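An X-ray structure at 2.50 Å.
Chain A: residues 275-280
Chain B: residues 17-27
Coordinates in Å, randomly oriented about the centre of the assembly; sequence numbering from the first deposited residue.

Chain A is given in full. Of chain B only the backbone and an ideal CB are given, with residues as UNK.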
ATOM      1  N   LEU A 275      12.454  14.671  -4.013  1.00 30.89           N
ATOM      2  CA  LEU A 275      13.802  14.785  -3.441  1.00 30.61           C
ATOM      3  C   LEU A 275      13.788  15.975  -2.522  1.00 30.12           C
ATOM      4  O   LEU A 275      13.258  17.015  -2.931  1.00 30.09           O
ATOM      5  CB  LEU A 275      14.851  14.950  -4.544  1.00 31.18           C
ATOM      6  CG  LEU A 275      14.912  13.843  -5.594  1.00 31.06           C
ATOM      7  CD1 LEU A 275      15.683  14.360  -6.778  1.00 31.78           C
ATOM      8  CD2 LEU A 275      15.557  12.590  -5.032  1.00 30.96           C
ATOM      9  N   GLY A 276      14.340  15.744  -1.330  1.00 29.76           N
ATOM     10  CA  GLY A 276      14.315  16.634  -0.154  1.00 29.28           C
ATOM     11  C   GLY A 276      15.663  17.269   0.019  1.00 29.02           C
ATOM     12  O   GLY A 276      16.502  17.135  -0.887  1.00 29.09           O
ATOM     13  N   TRP A 277      15.870  17.946   1.140  1.00 28.52           N
ATOM     14  CA  TRP A 277      17.192  18.487   1.506  1.00 28.48           C
ATOM     15  C   TRP A 277      18.285  17.471   1.173  1.00 28.51           C
ATOM     16  O   TRP A 277      18.147  16.315   1.514  1.00 28.21           O
ATOM     17  CB  TRP A 277      17.179  18.858   2.995  1.00 28.39           C
ATOM     18  CG  TRP A 277      18.511  19.261   3.551  1.00 28.34           C
ATOM     19  CD1 TRP A 277      19.373  18.463   4.219  1.00 28.14           C
ATOM     20  CD2 TRP A 277      19.175  20.498   3.323  1.00 28.54           C
ATOM     21  NE1 TRP A 277      20.506  19.147   4.473  1.00 28.55           N
ATOM     22  CE2 TRP A 277      20.412  20.401   3.959  1.00 28.80           C
ATOM     23  CE3 TRP A 277      18.841  21.669   2.639  1.00 28.76           C
ATOM     24  CZ2 TRP A 277      21.311  21.457   3.997  1.00 29.26           C
ATOM     25  CZ3 TRP A 277      19.720  22.723   2.680  1.00 29.23           C
ATOM     26  CH2 TRP A 277      20.946  22.604   3.336  1.00 29.49           C
ATOM     27  N   ALA A 278      19.331  17.898   0.485  1.00 29.16           N
ATOM     28  CA  ALA A 278      20.530  17.072   0.238  1.00 29.73           C
ATOM     29  C   ALA A 278      20.274  15.973  -0.788  1.00 29.70           C
ATOM     30  O   ALA A 278      21.119  15.041  -0.855  1.00 30.07           O
ATOM     31  CB  ALA A 278      20.942  16.429   1.542  1.00 30.06           C
ATOM     32  N   GLY A 279      19.160  16.048  -1.527  1.00 29.61           N
ATOM     33  CA  GLY A 279      18.730  15.006  -2.452  1.00 29.42           C
ATOM     34  C   GLY A 279      18.280  13.735  -1.753  1.00 29.57           C
ATOM     35  O   GLY A 279      18.239  12.695  -2.450  1.00 30.46           O
ATOM     36  N   THR A 280      17.845  13.756  -0.489  1.00 29.40           N
ATOM     37  CA  THR A 280      17.287  12.526   0.138  1.00 29.06           C
ATOM     38  C   THR A 280      15.890  12.252  -0.414  1.00 28.88           C
ATOM     39  O   THR A 280      15.145  13.178  -0.725  1.00 28.84           O
ATOM     40  CB  THR A 280      17.289  12.580   1.661  1.00 29.13           C
ATOM     41  OG1 THR A 280      16.202  13.409   2.074  1.00 29.00           O
ATOM     42  CG2 THR A 280      18.638  13.004   2.199  1.00 29.60           C
TER
ATOM     43  N   UNK B  17      23.993  16.738  11.510  1.00 26.06           N
ATOM     44  CA  UNK B  17      24.671  15.826  10.564  1.00 26.82           C
ATOM     45  C   UNK B  17      24.125  16.126   9.158  1.00 27.31           C
ATOM     46  O   UNK B  17      24.925  16.332   8.258  1.00 27.18           O
ATOM     47  CB  UNK B  17      24.449  14.360  10.940  1.00 26.82           C
ATOM     48  N   UNK B  18      22.792  16.206   9.048  1.00 27.77           N
ATOM     49  CA  UNK B  18      22.027  16.511   7.812  1.00 28.54           C
ATOM     50  C   UNK B  18      22.394  17.922   7.291  1.00 29.58           C
ATOM     51  O   UNK B  18      22.653  18.040   6.126  1.00 30.16           O
ATOM     52  CB  UNK B  18      20.523  16.421   8.077  1.00 28.54           C
ATOM     53  N   UNK B  19      22.466  18.946   8.152  1.00 30.14           N
ATOM     54  CA  UNK B  19      22.716  20.341   7.730  1.00 30.61           C
ATOM     55  C   UNK B  19      24.156  20.502   7.263  1.00 31.70           C
ATOM     56  O   UNK B  19      24.385  21.265   6.298  1.00 31.60           O
ATOM     57  CB  UNK B  19      22.424  21.317   8.872  1.00 30.61           C
ATOM     58  N   UNK B  20      25.098  19.898   8.007  1.00 32.74           N
ATOM     59  CA  UNK B  20      26.560  20.014   7.777  1.00 33.59           C
ATOM     60  C   UNK B  20      26.930  19.283   6.486  1.00 34.57           C
ATOM     61  O   UNK B  20      27.457  19.934   5.576  1.00 36.63           O
ATOM     62  CB  UNK B  20      27.351  19.443   8.955  1.00 33.59           C
ATOM     63  N   UNK B  21      26.645  17.989   6.401  1.00 34.81           N
ATOM     64  CA  UNK B  21      26.818  17.187   5.148  1.00 35.13           C
ATOM     65  C   UNK B  21      26.024  17.828   4.009  1.00 35.79           C
ATOM     66  O   UNK B  21      26.531  17.886   2.886  1.00 37.31           O
ATOM     67  CB  UNK B  21      26.361  15.741   5.351  1.00 35.13           C
ATOM     68  N   UNK B  22      24.792  18.249   4.265  1.00 35.88           N
ATOM     69  CA  UNK B  22      23.935  18.813   3.204  1.00 35.83           C
ATOM     70  C   UNK B  22      24.642  19.977   2.555  1.00 36.94           C
ATOM     71  O   UNK B  22      24.887  19.901   1.367  1.00 35.98           O
ATOM     72  CB  UNK B  22      22.580  19.259   3.758  1.00 35.83           C
ATOM     73  N   UNK B  23      25.060  20.964   3.358  1.00 38.38           N
ATOM     74  CA  UNK B  23      25.723  22.204   2.895  1.00 39.99           C
ATOM     75  C   UNK B  23      26.898  21.868   1.973  1.00 41.49           C
ATOM     76  O   UNK B  23      27.058  22.610   1.002  1.00 40.92           O
ATOM     77  CB  UNK B  23      26.211  23.033   4.084  1.00 39.99           C
ATOM     78  N   UNK B  24      27.709  20.840   2.281  1.00 43.24           N
ATOM     79  CA  UNK B  24      28.887  20.480   1.434  1.00 45.33           C
ATOM     80  C   UNK B  24      28.481  19.667   0.218  1.00 46.52           C
ATOM     81  O   UNK B  24      29.278  19.639  -0.727  1.00 48.95           O
ATOM     82  CB  UNK B  24      29.913  19.687   2.246  1.00 45.33           C
ATOM     83  N   UNK B  25      27.327  18.996   0.243  1.00 46.52           N
ATOM     84  CA  UNK B  25      26.808  18.342  -0.977  1.00 46.41           C
ATOM     85  C   UNK B  25      26.440  19.448  -1.977  1.00 44.57           C
ATOM     86  O   UNK B  25      26.898  19.353  -3.095  1.00 44.83           O
ATOM     87  CB  UNK B  25      25.601  17.454  -0.669  1.00 46.41           C
ATOM     88  N   UNK B  26      25.687  20.472  -1.591  1.00 43.06           N
ATOM     89  CA  UNK B  26      25.345  21.603  -2.488  1.00 43.64           C
ATOM     90  C   UNK B  26      26.609  22.339  -2.927  1.00 45.86           C
ATOM     91  O   UNK B  26      26.614  22.828  -4.025  1.00 47.05           O
ATOM     92  CB  UNK B  26      24.391  22.577  -1.794  1.00 43.64           C
ATOM     93  N   UNK B  27      27.643  22.439  -2.096  1.00 49.29           N
ATOM     94  CA  UNK B  27      28.901  23.124  -2.497  1.00 51.67           C
ATOM     95  C   UNK B  27      29.503  22.338  -3.661  1.00 53.36           C
ATOM     96  O   UNK B  27      29.998  22.973  -4.586  1.00 56.07           O
ATOM     97  CB  UNK B  27      29.891  23.221  -1.335  1.00 51.67           C
TER

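Chain B runs as one helix past a short loop of chain A, and the loop's main offering is the indole of Trp277(A), laid against the helix backbone. Position 17 has nothing of chain A near its CB, so the contact sets no rule; the deposited Ser17(B) accepts a hydrogen bond from the side chain at position 21.

At 18 the CB points sideways, 4.5 Å from Trp277(A) CD1, which suits a small or modest apolar group. The more telling feature is the backbone: Trp277(A) NE1 donates to the carbonyl O of position 18 over 2.9 Å, nearly straight at 172°, an interaction almost any residue could supply. The residue is Ala18(B), and its O also takes the helical hydrogen bond from the N of position 22.

Position 19 points away, yet its CB lies 5.0 Å from Trp277(A) CZ2, so a flexible apolar chain could bend back to the indole. Leu19(B) does so, with CD1 4.2 Å from Trp277(A) CZ2. Positions 20 and 21 leave the choice open; they are Phe20(B), pointing away, and Gln21(B), whose NE2 reaches Ser17(B) OG.

Position 22 is the strictest. Its CB vector points toward chain A, and an ideal CB would sit 2.2 Å from Trp277(A) NE1, a clash. The helical phi/psi of -56/-55 does not itself ask for glycine; the indole does. Gly22(B) lets its CA come to 3.7 Å from Trp277(A) NE1 and 4.2 Å from Ala278(A) CB.

At 23 the CB points away, 5.1 Å from Trp277(A) CZ2, and many residues would do; Ala23(B) adds little beyond its backbone. Position 24 is out of reach, and Glu24(B) turns to its own helix.

Position 25 points toward the loop, its CB 5.1 Å from Ala278(A) O. A medium apolar chain could cover Ala278(A), and a donor might also suit that carbonyl. Leu25(B) takes the apolar course: CD2 lies 4.3 Å from Ala278(A) CB and a tight 3.0 Å from Ala278(A) O.

Position 26 also points toward chain A, but its CB has open space ahead, with an indole face and the backbone N of Ala278(A) beyond. A long residue carrying an acceptor, or an aromatic, fits; Tyr26(B) is both. Its ring edge meets the Trp277(A) face, centroids 5.1 Å apart and planes at 60°, while Ala278(A) N donates to Tyr26(B) OH at 2.8 Å.

Position 27 is out of reach. Arg27(B) forms a salt bridge with Glu24(B), its NE a very short 2.4 Å from Glu24(B) OE1.

Chain B, residues 17-27: SALFQGAELYR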
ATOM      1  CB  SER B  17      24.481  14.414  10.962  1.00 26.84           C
ATOM      2  OG  SER B  17      24.961  13.539   9.940  1.00 27.34           O
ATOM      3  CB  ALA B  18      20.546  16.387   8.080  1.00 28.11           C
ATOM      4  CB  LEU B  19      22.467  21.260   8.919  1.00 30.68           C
ATOM      5  CG  LEU B  19      22.503  22.749   8.599  1.00 30.77           C
ATOM      6  CD1 LEU B  19      21.258  23.144   7.826  1.00 30.99           C
ATOM      7  CD2 LEU B  19      22.605  23.582   9.848  1.00 30.69           C
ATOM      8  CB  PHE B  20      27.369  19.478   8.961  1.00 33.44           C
ATOM      9  CG  PHE B  20      28.857  19.635   8.778  1.00 33.68           C
ATOM     10  CD1 PHE B  20      29.405  20.869   8.461  1.00 33.95           C
ATOM     11  CD2 PHE B  20      29.701  18.541   8.831  1.00 33.85           C
ATOM     12  CE1 PHE B  20      30.765  21.022   8.260  1.00 34.25           C
ATOM     13  CE2 PHE B  20      31.065  18.688   8.635  1.00 34.36           C
ATOM     14  CZ  PHE B  20      31.591  19.929   8.348  1.00 34.56           C
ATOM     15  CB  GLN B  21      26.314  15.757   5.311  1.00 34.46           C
ATOM     16  CG  GLN B  21      27.094  14.956   6.313  1.00 34.60           C
ATOM     17  CD  GLN B  21      26.907  13.471   6.134  1.00 35.02           C
ATOM     18  OE1 GLN B  21      27.511  12.873   5.238  1.00 35.38           O
ATOM     19  NE2 GLN B  21      26.108  12.863   7.005  1.00 33.93           N
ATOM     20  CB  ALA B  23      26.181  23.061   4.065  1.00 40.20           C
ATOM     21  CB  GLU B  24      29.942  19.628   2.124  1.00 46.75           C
ATOM     22  CG  GLU B  24      30.598  20.303   3.310  1.00 49.20           C
ATOM     23  CD  GLU B  24      30.783  21.813   3.306  1.00 50.30           C
ATOM     24  OE1 GLU B  24      31.294  22.337   2.264  1.00 48.92           O
ATOM     25  OE2 GLU B  24      30.438  22.459   4.376  1.00 51.08           O
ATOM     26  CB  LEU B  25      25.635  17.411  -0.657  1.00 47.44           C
ATOM     27  CG  LEU B  25      25.097  16.620  -1.851  1.00 49.73           C
ATOM     28  CD1 LEU B  25      26.181  15.781  -2.507  1.00 51.01           C
ATOM     29  CD2 LEU B  25      23.935  15.736  -1.449  1.00 50.98           C
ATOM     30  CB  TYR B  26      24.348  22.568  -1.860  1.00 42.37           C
ATOM     31  CG  TYR B  26      23.008  21.930  -1.659  1.00 41.95           C
ATOM     32  CD1 TYR B  26      22.238  21.574  -2.751  1.00 42.55           C
ATOM     33  CD2 TYR B  26      22.511  21.676  -0.397  1.00 41.59           C
ATOM     34  CE1 TYR B  26      21.010  20.959  -2.600  1.00 42.07           C
ATOM     35  CE2 TYR B  26      21.268  21.098  -0.221  1.00 42.22           C
ATOM     36  CZ  TYR B  26      20.524  20.702  -1.337  1.00 42.45           C
ATOM     37  OH  TYR B  26      19.279  20.137  -1.249  1.00 40.85           O
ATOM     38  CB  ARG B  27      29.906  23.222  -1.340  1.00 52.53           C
ATOM     39  CG  ARG B  27      30.477  24.621  -1.166  1.00 53.70           C
ATOM     40  CD  ARG B  27      31.640  24.727  -0.213  1.00 53.76           C
ATOM     41  NE  ARG B  27      31.182  24.401   1.131  1.00 54.75           N
ATOM     42  CZ  ARG B  27      30.513  25.227   1.941  1.00 55.08           C
ATOM     43  NH1 ARG B  27      30.212  26.451   1.543  1.00 56.38           N
ATOM     44  NH2 ARG B  27      30.108  24.809   3.126  1.00 53.52           N
TER
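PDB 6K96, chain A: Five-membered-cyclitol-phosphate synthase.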